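Local coordinates for protein family 88 glycosyl hydrolase (Bacteroides thetaiotaomicron, PDB 5NOA) that probably hydrolyses unsaturated uronic acid residues from the ends of plant polysaccharide fragments, at residues Pro49-Ser54 against Lys82-His87; Trp101-Gly106 against Asn152-Trp157; Ser217-Lys222 against Met278-His283. All blocks are in the same frame, centred on the assembly; numbering follows the deposited sequence.

Contact 1 (Pro49-Ser54 against Lys82-His87)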
loop_
_atom_site.group_PDB
_atom_site.type_symbol
_atom_site.label_atom_id
_atom_site.label_comp_id
_atom_site.label_asym_id
_atom_site.label_seq_id
_atom_site.Cartn_x
_atom_site.Cartn_y
_atom_site.Cartn_z
ATOM N N PRO A 49 10.398 15.078 -13.424
ATOM C CA PRO A 49 9.514 15.674 -14.437
ATOM C C PRO A 49 9.080 14.703 -15.524
ATOM O O PRO A 49 8.054 14.944 -16.147
ATOM C CB PRO A 49 10.375 16.787 -15.037
ATOM C CG PRO A 49 11.782 16.367 -14.780
ATOM C CD PRO A 49 11.726 15.709 -13.434
ATOM N N GLU A 50 9.850 13.641 -15.751
ATOM C CA GLU A 50 9.533 12.669 -16.790
ATOM C C GLU A 50 8.930 11.413 -16.183
ATOM O O GLU A 50 9.370 10.908 -15.148
ATOM C CB GLU A 50 10.760 12.344 -17.615
ATOM C CG GLU A 50 11.288 13.558 -18.389
ATOM C CD GLU A 50 12.357 13.192 -19.420
ATOM O OE1 GLU A 50 13.429 12.667 -19.031
ATOM O OE2 GLU A 50 12.131 13.434 -20.629
ATOM N N HIS A 51 7.911 10.889 -16.847
ATOM C CA HIS A 51 7.228 9.697 -16.401
ATOM C C HIS A 51 7.904 8.440 -16.896
ATOM O O HIS A 51 8.407 8.355 -18.012
ATOM C CB HIS A 51 5.806 9.718 -16.898
ATOM C CG HIS A 51 5.027 10.852 -16.338
ATOM N ND1 HIS A 51 4.799 10.983 -14.988
ATOM C CD2 HIS A 51 4.471 11.938 -16.930
ATOM C CE1 HIS A 51 4.145 12.106 -14.768
ATOM N NE2 HIS A 51 3.923 12.695 -15.929
ATOM N N GLY A 52 7.819 7.410 -16.057
ATOM C CA GLY A 52 8.297 6.081 -16.373
ATOM C C GLY A 52 7.181 5.081 -16.439
ATOM O O GLY A 52 6.020 5.431 -16.543
ATOM N N ARG A 53 7.562 3.814 -16.354
ATOM C CA ARG A 53 6.651 2.731 -16.651
ATOM C C ARG A 53 5.567 2.569 -15.582
ATOM O O ARG A 53 5.614 3.162 -14.484
ATOM C CB ARG A 53 7.425 1.439 -16.895
ATOM C CG ARG A 53 8.198 0.931 -15.698
ATOM C CD ARG A 53 8.916 -0.366 -16.042
ATOM N NE ARG A 53 9.688 -0.803 -14.905
ATOM C CZ ARG A 53 10.512 -1.846 -14.925
ATOM N NH1 ARG A 53 10.659 -2.573 -16.028
ATOM N NH2 ARG A 53 11.180 -2.120 -13.842
ATOM N N SER A 54 4.645 1.675 -15.928
ATOM C CA SER A 54 3.433 1.444 -15.128
ATOM C C SER A 54 3.633 0.483 -13.959
ATOM O O SER A 54 2.697 0.278 -13.193
ATOM C CB SER A 54 2.332 0.876 -16.057
ATOM O OG SER A 54 2.626 -0.505 -16.350
ATOM N N LYS A 82 -2.321 12.004 -14.594
ATOM C CA LYS A 82 -2.843 11.880 -15.954
ATOM C C LYS A 82 -1.688 11.724 -16.944
ATOM O O LYS A 82 -1.770 10.900 -17.861
ATOM C CB LYS A 82 -3.640 13.109 -16.366
ATOM C CG LYS A 82 -5.011 13.174 -15.776
ATOM C CD LYS A 82 -5.681 14.428 -16.278
ATOM C CE LYS A 82 -7.082 14.538 -15.769
ATOM N NZ LYS A 82 -7.593 15.904 -16.087
ATOM N N GLY A 83 -0.608 12.477 -16.746
ATOM C CA GLY A 83 0.528 12.372 -17.655
ATOM C C GLY A 83 1.164 10.997 -17.629
ATOM O O GLY A 83 1.538 10.440 -18.667
ATOM N N TRP A 84 1.245 10.419 -16.436
ATOM C CA TRP A 84 1.791 9.069 -16.301
ATOM C C TRP A 84 0.901 8.033 -16.936
ATOM O O TRP A 84 1.380 7.139 -17.618
ATOM C CB TRP A 84 2.051 8.783 -14.833
ATOM C CG TRP A 84 2.485 7.405 -14.485
ATOM C CD1 TRP A 84 3.738 6.884 -14.586
ATOM C CD2 TRP A 84 1.700 6.395 -13.878
ATOM N NE1 TRP A 84 3.787 5.619 -14.060
ATOM C CE2 TRP A 84 2.545 5.298 -13.606
ATOM C CE3 TRP A 84 0.372 6.324 -13.475
ATOM C CZ2 TRP A 84 2.088 4.143 -12.988
ATOM C CZ3 TRP A 84 -0.085 5.165 -12.892
ATOM C CH2 TRP A 84 0.772 4.111 -12.624
ATOM N N ALA A 85 -0.399 8.181 -16.743
ATOM C CA ALA A 85 -1.356 7.232 -17.333
ATOM C C ALA A 85 -1.301 7.277 -18.850
ATOM O O ALA A 85 -1.293 6.234 -19.500
ATOM C CB ALA A 85 -2.777 7.499 -16.821
ATOM N N GLU A 86 -1.232 8.491 -19.400
ATOM C CA GLU A 86 -1.138 8.679 -20.846
ATOM C C GLU A 86 0.175 8.095 -21.381
ATOM O O GLU A 86 0.182 7.400 -22.414
ATOM C CB GLU A 86 -1.228 10.157 -21.218
ATOM C CG GLU A 86 -2.623 10.765 -20.987
ATOM C CD GLU A 86 -3.726 10.376 -21.988
ATOM O OE1 GLU A 86 -3.514 9.551 -22.909
ATOM O OE2 GLU A 86 -4.844 10.923 -21.838
ATOM N N HIS A 87 1.274 8.322 -20.664
ATOM C CA HIS A 87 2.575 7.817 -21.064
ATOM C C HIS A 87 2.526 6.279 -21.181
ATOM O O HIS A 87 3.091 5.687 -22.105
ATOM C CB HIS A 87 3.625 8.196 -20.043
ATOM C CG HIS A 87 4.969 7.614 -20.299
ATOM N ND1 HIS A 87 5.810 8.095 -21.279
ATOM C CD2 HIS A 87 5.636 6.613 -19.692
ATOM C CE1 HIS A 87 6.939 7.399 -21.260
ATOM N NE2 HIS A 87 6.849 6.485 -20.310
#

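Contact 2 (Trp101-Gly106 against Asn152-Trp157)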
loop_
_atom_site.group_PDB
_atom_site.type_symbol
_atom_site.label_atom_id
_atom_site.label_comp_id
_atom_site.label_asym_id
_atom_site.label_seq_id
_atom_site.Cartn_x
_atom_site.Cartn_y
_atom_site.Cartn_z
ATOM N N TRP A 101 0.690 -14.947 -21.104
ATOM C CA TRP A 101 0.535 -14.161 -19.885
ATOM C C TRP A 101 0.944 -14.931 -18.657
ATOM O O TRP A 101 0.584 -16.076 -18.480
ATOM C CB TRP A 101 -0.898 -13.626 -19.665
ATOM C CG TRP A 101 -1.340 -12.570 -20.677
ATOM C CD1 TRP A 101 -0.590 -12.038 -21.696
ATOM C CD2 TRP A 101 -2.568 -11.868 -20.670
ATOM N NE1 TRP A 101 -1.324 -11.099 -22.364
ATOM C CE2 TRP A 101 -2.526 -10.955 -21.735
ATOM C CE3 TRP A 101 -3.726 -11.918 -19.866
ATOM C CZ2 TRP A 101 -3.586 -10.082 -22.012
ATOM C CZ3 TRP A 101 -4.770 -11.060 -20.148
ATOM C CH2 TRP A 101 -4.711 -10.172 -21.223
ATOM N N LYS A 102 1.742 -14.266 -17.819
ATOM C CA LYS A 102 2.344 -14.850 -16.630
ATOM C C LYS A 102 2.051 -14.029 -15.389
ATOM O O LYS A 102 1.753 -12.844 -15.469
ATOM C CB LYS A 102 3.853 -15.039 -16.837
ATOM C CG LYS A 102 4.178 -16.043 -17.978
ATOM C CD LYS A 102 5.651 -16.136 -18.339
ATOM C CE LYS A 102 5.918 -17.028 -19.532
ATOM N NZ LYS A 102 5.477 -16.366 -20.790
ATOM N N TYR A 103 2.154 -14.700 -14.253
ATOM C CA TYR A 103 1.893 -14.081 -12.962
ATOM C C TYR A 103 2.891 -14.354 -11.873
ATOM O O TYR A 103 2.693 -13.931 -10.736
ATOM C CB TYR A 103 0.481 -14.354 -12.464
ATOM C CG TYR A 103 0.077 -15.754 -12.174
ATOM C CD1 TYR A 103 -0.318 -16.606 -13.205
ATOM C CD2 TYR A 103 -0.043 -16.204 -10.873
ATOM C CE1 TYR A 103 -0.774 -17.884 -12.927
ATOM C CE2 TYR A 103 -0.529 -17.448 -10.583
ATOM C CZ TYR A 103 -0.898 -18.299 -11.612
ATOM O OH TYR A 103 -1.409 -19.553 -11.367
ATOM N N SER A 104 4.001 -15.034 -12.204
ATOM C CA SER A 104 5.183 -15.013 -11.342
ATOM C C SER A 104 5.906 -13.682 -11.518
ATOM O O SER A 104 5.384 -12.787 -12.170
ATOM C CB SER A 104 6.051 -16.200 -11.695
ATOM O OG SER A 104 6.358 -16.187 -13.064
ATOM N N TYR A 105 7.084 -13.496 -10.894
ATOM C CA TYR A 105 7.742 -12.197 -10.995
ATOM C C TYR A 105 8.316 -11.978 -12.392
ATOM O O TYR A 105 9.102 -12.780 -12.905
ATOM C CB TYR A 105 8.898 -12.075 -9.984
ATOM C CG TYR A 105 9.511 -10.679 -9.999
ATOM C CD1 TYR A 105 10.495 -10.324 -10.884
ATOM C CD2 TYR A 105 9.021 -9.693 -9.169
ATOM C CE1 TYR A 105 10.984 -9.030 -10.916
ATOM C CE2 TYR A 105 9.515 -8.405 -9.181
ATOM C CZ TYR A 105 10.475 -8.078 -10.074
ATOM O OH TYR A 105 10.962 -6.777 -10.121
ATOM N N GLY A 106 8.004 -10.825 -12.978
ATOM C CA GLY A 106 8.618 -10.382 -14.170
ATOM C C GLY A 106 8.291 -8.943 -14.412
ATOM O O GLY A 106 7.273 -8.427 -13.933
ATOM N N ASN A 152 -7.587 -20.529 -11.751
ATOM C CA ASN A 152 -6.523 -20.486 -10.767
ATOM C C ASN A 152 -6.949 -19.609 -9.581
ATOM O O ASN A 152 -7.571 -18.565 -9.759
ATOM C CB ASN A 152 -5.251 -19.873 -11.377
ATOM C CG ASN A 152 -4.864 -20.434 -12.715
ATOM O OD1 ASN A 152 -5.671 -20.518 -13.638
ATOM N ND2 ASN A 152 -3.585 -20.689 -12.861
ATOM N N ASN A 153 -6.543 -19.994 -8.380
ATOM C CA ASN A 153 -6.827 -19.195 -7.177
ATOM C C ASN A 153 -5.584 -18.543 -6.565
ATOM O O ASN A 153 -5.696 -17.931 -5.522
ATOM C CB ASN A 153 -7.554 -20.031 -6.101
ATOM C CG ASN A 153 -6.644 -21.004 -5.396
ATOM O OD1 ASN A 153 -5.642 -21.435 -5.945
ATOM N ND2 ASN A 153 -6.992 -21.374 -4.171
ATOM N N ASP A 154 -4.430 -18.699 -7.217
ATOM C CA ASP A 154 -3.138 -18.466 -6.559
ATOM C C ASP A 154 -2.394 -17.237 -7.133
ATOM O O ASP A 154 -1.160 -17.170 -7.082
ATOM C CB ASP A 154 -2.256 -19.714 -6.641
ATOM C CG ASP A 154 -1.945 -20.140 -8.049
ATOM O OD1 ASP A 154 -2.545 -19.646 -9.008
ATOM O OD2 ASP A 154 -1.118 -21.060 -8.163
ATOM N N TYR A 155 -3.153 -16.283 -7.637
ATOM C CA TYR A 155 -2.577 -15.067 -8.192
ATOM C C TYR A 155 -1.856 -14.207 -7.158
ATOM O O TYR A 155 -0.961 -13.468 -7.539
ATOM C CB TYR A 155 -3.645 -14.229 -8.922
ATOM C CG TYR A 155 -4.082 -14.886 -10.214
ATOM C CD1 TYR A 155 -3.245 -14.847 -11.312
ATOM C CD2 TYR A 155 -5.279 -15.601 -10.318
ATOM C CE1 TYR A 155 -3.577 -15.503 -12.480
ATOM C CE2 TYR A 155 -5.624 -16.217 -11.520
ATOM C CZ TYR A 155 -4.767 -16.167 -12.585
ATOM O OH TYR A 155 -5.040 -16.788 -13.783
ATOM N N TRP A 156 -2.303 -14.233 -5.902
ATOM C CA TRP A 156 -1.755 -13.356 -4.847
ATOM C C TRP A 156 -0.894 -14.206 -3.918
ATOM O O TRP A 156 -1.308 -14.642 -2.830
ATOM C CB TRP A 156 -2.845 -12.603 -4.104
ATOM C CG TRP A 156 -3.670 -11.720 -4.990
ATOM C CD1 TRP A 156 -3.392 -11.357 -6.287
ATOM C CD2 TRP A 156 -4.952 -11.137 -4.682
ATOM N NE1 TRP A 156 -4.426 -10.606 -6.789
ATOM C CE2 TRP A 156 -5.383 -10.440 -5.824
ATOM C CE3 TRP A 156 -5.789 -11.129 -3.539
ATOM C CZ2 TRP A 156 -6.609 -9.766 -5.860
ATOM C CZ3 TRP A 156 -6.955 -10.488 -3.586
ATOM C CH2 TRP A 156 -7.368 -9.807 -4.723
ATOM N N TRP A 157 0.329 -14.461 -4.380
ATOM C CA TRP A 157 1.266 -15.381 -3.754
ATOM C C TRP A 157 2.365 -14.698 -2.933
ATOM O O TRP A 157 3.246 -15.368 -2.401
ATOM C CB TRP A 157 1.884 -16.344 -4.802
ATOM C CG TRP A 157 2.473 -15.615 -5.962
ATOM C CD1 TRP A 157 1.860 -15.336 -7.158
ATOM C CD2 TRP A 157 3.792 -15.047 -6.059
ATOM N NE1 TRP A 157 2.688 -14.601 -7.945
ATOM C CE2 TRP A 157 3.890 -14.441 -7.322
ATOM C CE3 TRP A 157 4.914 -15.027 -5.217
ATOM C CZ2 TRP A 157 5.023 -13.788 -7.740
ATOM C CZ3 TRP A 157 6.027 -14.408 -5.651
ATOM C CH2 TRP A 157 6.082 -13.777 -6.886
#

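Contact 3 (Ser217-Lys222 against Met278-His283)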
loop_
_atom_site.group_PDB
_atom_site.type_symbol
_atom_site.label_atom_id
_atom_site.label_comp_id
_atom_site.label_asym_id
_atom_site.label_seq_id
_atom_site.Cartn_x
_atom_site.Cartn_y
_atom_site.Cartn_z
ATOM N N SER A 217 14.238 -15.370 12.141
ATOM C CA SER A 217 15.163 -14.236 12.160
ATOM C C SER A 217 16.510 -14.704 12.722
ATOM O O SER A 217 16.632 -15.806 13.264
ATOM C CB SER A 217 14.612 -13.074 13.013
ATOM O OG SER A 217 14.665 -13.367 14.386
ATOM N N VAL A 218 17.545 -13.860 12.654
ATOM C CA VAL A 218 18.869 -14.339 13.098
ATOM C C VAL A 218 18.890 -14.662 14.591
ATOM O O VAL A 218 19.704 -15.467 15.024
ATOM C CB VAL A 218 20.055 -13.405 12.767
ATOM C CG1 VAL A 218 20.176 -13.176 11.264
ATOM C CG2 VAL A 218 19.968 -12.114 13.546
ATOM N N ASN A 219 17.985 -14.053 15.367
ATOM C CA ASN A 219 17.877 -14.318 16.816
ATOM C C ASN A 219 16.691 -15.213 17.209
ATOM O O ASN A 219 16.262 -15.228 18.363
ATOM C CB ASN A 219 17.797 -12.985 17.527
ATOM C CG ASN A 219 19.028 -12.161 17.242
ATOM O OD1 ASN A 219 20.144 -12.595 17.554
ATOM N ND2 ASN A 219 18.845 -11.022 16.518
ATOM N N GLY A 220 16.157 -15.957 16.245
ATOM C CA GLY A 220 15.226 -17.029 16.537
ATOM C C GLY A 220 13.761 -16.622 16.615
ATOM O O GLY A 220 12.957 -17.406 17.074
ATOM N N LYS A 221 13.411 -15.424 16.163
ATOM C CA LYS A 221 12.040 -14.950 16.188
ATOM C C LYS A 221 11.364 -15.319 14.880
ATOM O O LYS A 221 12.003 -15.612 13.873
ATOM C CB LYS A 221 11.950 -13.425 16.404
ATOM C CG LYS A 221 12.577 -12.845 17.667
ATOM C CD LYS A 221 11.899 -13.228 18.976
ATOM C CE LYS A 221 12.374 -12.347 20.137
ATOM N NZ LYS A 221 12.053 -12.933 21.463
ATOM N N LYS A 222 10.034 -15.252 14.875
ATOM C CA LYS A 222 9.323 -15.261 13.600
ATOM C C LYS A 222 9.727 -14.030 12.800
ATOM O O LYS A 222 9.799 -12.941 13.385
ATOM C CB LYS A 222 7.823 -15.326 13.809
ATOM C CG LYS A 222 7.350 -16.593 14.487
ATOM C CD LYS A 222 5.852 -16.648 14.636
ATOM C CE LYS A 222 5.382 -18.018 15.093
ATOM N NZ LYS A 222 3.934 -18.141 15.322
ATOM N N MET A 278 9.826 -7.245 11.945
ATOM C CA MET A 278 8.962 -6.529 12.908
ATOM C C MET A 278 9.152 -6.982 14.338
ATOM O O MET A 278 9.029 -6.166 15.245
ATOM C CB MET A 278 7.499 -6.745 12.523
ATOM C CG MET A 278 7.123 -6.092 11.215
ATOM S SD MET A 278 5.468 -6.566 10.597
ATOM C CE MET A 278 4.406 -5.784 11.827
ATOM N N LEU A 279 9.418 -8.287 14.528
ATOM C CA LEU A 279 9.526 -8.881 15.858
ATOM C C LEU A 279 10.969 -9.054 16.316
ATOM O O LEU A 279 11.191 -9.627 17.363
ATOM C CB LEU A 279 8.800 -10.221 15.910
ATOM C CG LEU A 279 7.349 -10.225 15.473
ATOM C CD1 LEU A 279 6.744 -11.605 15.659
ATOM C CD2 LEU A 279 6.503 -9.211 16.181
ATOM N N ASP A 280 11.946 -8.561 15.567
ATOM C CA ASP A 280 13.347 -8.739 15.946
ATOM C C ASP A 280 14.139 -7.531 15.521
ATOM O O ASP A 280 14.681 -7.496 14.410
ATOM C CB ASP A 280 13.924 -10.007 15.319
ATOM C CG ASP A 280 15.360 -10.324 15.808
ATOM O OD1 ASP A 280 15.966 -9.477 16.484
ATOM O OD2 ASP A 280 15.897 -11.409 15.470
ATOM N N ALA A 281 14.185 -6.527 16.400
ATOM C CA ALA A 281 14.891 -5.285 16.074
ATOM C C ALA A 281 16.374 -5.498 15.768
ATOM O O ALA A 281 16.915 -4.814 14.925
ATOM C CB ALA A 281 14.746 -4.254 17.181
ATOM N N GLN A 282 17.020 -6.483 16.377
ATOM C CA GLN A 282 18.464 -6.676 16.160
ATOM C C GLN A 282 18.792 -7.345 14.844
ATOM O O GLN A 282 19.909 -7.246 14.351
ATOM C CB GLN A 282 19.098 -7.487 17.307
ATOM C CG GLN A 282 18.813 -6.990 18.716
ATOM C CD GLN A 282 19.092 -5.518 18.874
ATOM O OE1 GLN A 282 18.220 -4.741 19.289
ATOM N NE2 GLN A 282 20.315 -5.116 18.539
ATOM N N HIS A 283 17.830 -8.024 14.246
ATOM C CA HIS A 283 18.073 -8.698 12.975
ATOM C C HIS A 283 18.482 -7.704 11.879
ATOM O O HIS A 283 19.340 -7.977 11.062
ATOM C CB HIS A 283 16.803 -9.499 12.649
ATOM C CG HIS A 283 16.776 -10.124 11.313
ATOM N ND1 HIS A 283 17.138 -11.429 11.105
ATOM C CD2 HIS A 283 16.440 -9.622 10.102
ATOM C CE1 HIS A 283 16.977 -11.726 9.833
ATOM N NE2 HIS A 283 16.544 -10.648 9.205
HETATM O O HOH W 1 21.289 -9.705 15.613
HETATM O O HOH W 2 9.905 -10.357 12.636
#

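Contact 1 (Pro49-Ser54 against Lys82-His87)
The carbonyl oxygen of R53 is gripped twice, by the indole of W84 on the facing helix and by the amide of N58. W84 NE1 donates to R53 O over 3.1 Å, with the N-H bent to 150° at the hydrogen and the nitrogen well above the carbonyl plane. Tryptophan suits this place because its long side chain carries a single N-H across to a main-chain acceptor while the rest of the indole packs. The indole of W84 stacks on H62, and CZ2 lies 3.7 Å from S54 CA. The CG of W84 stands anti to its backbone N (chi1 174°), which starts the indole off toward the loop.

Nearer the start of the loop, H51 lays its imidazole flat over the helix backbone. W84 N sits 3.5 Å above the centre of that ring, and W84 CB makes a CH-pi contact with the same face, 3.5 Å from H51 ND1. G83, having no CB on the side facing the imidazole, lets H51 CD2 settle 3.5 Å from G83 C. Y80 meets H51 edge-to-face. One turn farther on, H87 turns a ring face to H51 O, which lies 3.3 Å from H87 NE2 without a hydrogen bond, while H87 CD2 comes within 3.4 Å of G52 O. That second carbonyl accepts from N88. An extended loop segment thus packs against the last turns of helix 75-87 just before entering helix 56-72, a helix-connecting loop of the (alpha/alpha)6 barrel expected for this six-hairpin family.

Contact 2 (Trp101-Gly106 against Asn152-Trp157)
Y103, D154 and W157 all hold CG between the backbone N and the carbonyl carbon, a crowded position (chi1 63° in Y103). CB of Y103 points at the facing loop, and the hydroxyl ends between N152 and D154. The D154 carboxylate meets the phenol at the ring edge. Y103 OH donates to D154 OD1 over a short 2.6 Å, reaching that oxygen on its syn side but somewhat out of the carboxylate plane. The same hydroxyl accepts from N152 ND2 at 2.9 Å, so donor and acceptor together fix the phenol's tip; asparagine suits its place by offering an uncharged N-H beside the carboxylate. The amide of N152 is turned nearly perpendicular to the phenol ring.

The two loops precede helices 120-130 and 160-176, and their meeting joins two alternate helix connections, with helices 120-130 and 135-149 between them, in the (alpha/alpha)6 barrel that this family is expected to adopt. Aromatic packing backs the polar tip. Y155 brings the CD1-CE1 side of its ring over one face of Y103: Y155 CE1 stands 3.5 Å above the centre of that ring, and Y155 CD1 is 3.5 Å from Y103 CD2. With planes 45° apart, the two rings meet obliquely. Buried Y155 is held at its far end by T150, to which its OH is bonded, and it meets Y188 edge-to-face.

At the other end of Y103, W157 NE1 donates to the backbone O of Y103 over 2.9 Å, at 155° and nearly in the indole plane. The six-membered ring comes obliquely to the next residues, its CZ2 approaching S104 CA and Y105 N, both at 3.8 Å.

Contact 3 (Ser217-Lys222 against Met278-His283)
A type I beta turn from S217 to G220, with G220 in left-handed backbone angles and S217 N bonded to K221 O in the manner of a G1 bulge, docks on the D280 carboxylate. S217 OG donates to the anti lone pair of D280 OD2 over 2.6 Å and itself accepts from K221 N, so the serine ties the turn to itself and to its partner. N219 ND2 straddles the carboxylate on its syn side, 3.2 Å from D280 OD2 and 3.3 Å from D280 OD1. Aspartate fits here because two oxygens can serve several donors; OD1 also receives weak bonds from Q282 N and H283 N in its own loop.

H283, its CG anti to its backbone N (chi1 173°), meets V218 with the ring edge. Its ND1 accepts V218 N at 2.9 Å, nearly in the ring plane, and is therefore unprotonated; V218 CG1 packs 3.5 Å from H283 ND1. One water bridges K222 O (2.7 Å) and L279 N (2.8 Å).

L279 packs on L203 of strand 203-204, K222 forms a salt bridge with D198 of strand 197-198, and M278 touches helix 226-242.

In the fold
From the N terminus the three contacts follow one another in series, neither nested nor crossed. Contact 1 closes a loop around helix 56-72 and ties the last turns of helix 75-87 to the connection between helices 29-47 and 56-72. Contact 2 encloses helices 120-130 and 135-149, and contact 3 helices 226-242 and 250-266. Contacts 1 and 2 are close neighbours, about 6 Å apart at their nearest atoms, and E107 links them, bound by both R53 and Y105. Contacts 1 and 3 lie on opposite sides of the chain's centre, their own centres about 39 Å apart. Contact 1 sets a connection against a helix, whereas contacts 2 and 3 join two connections each.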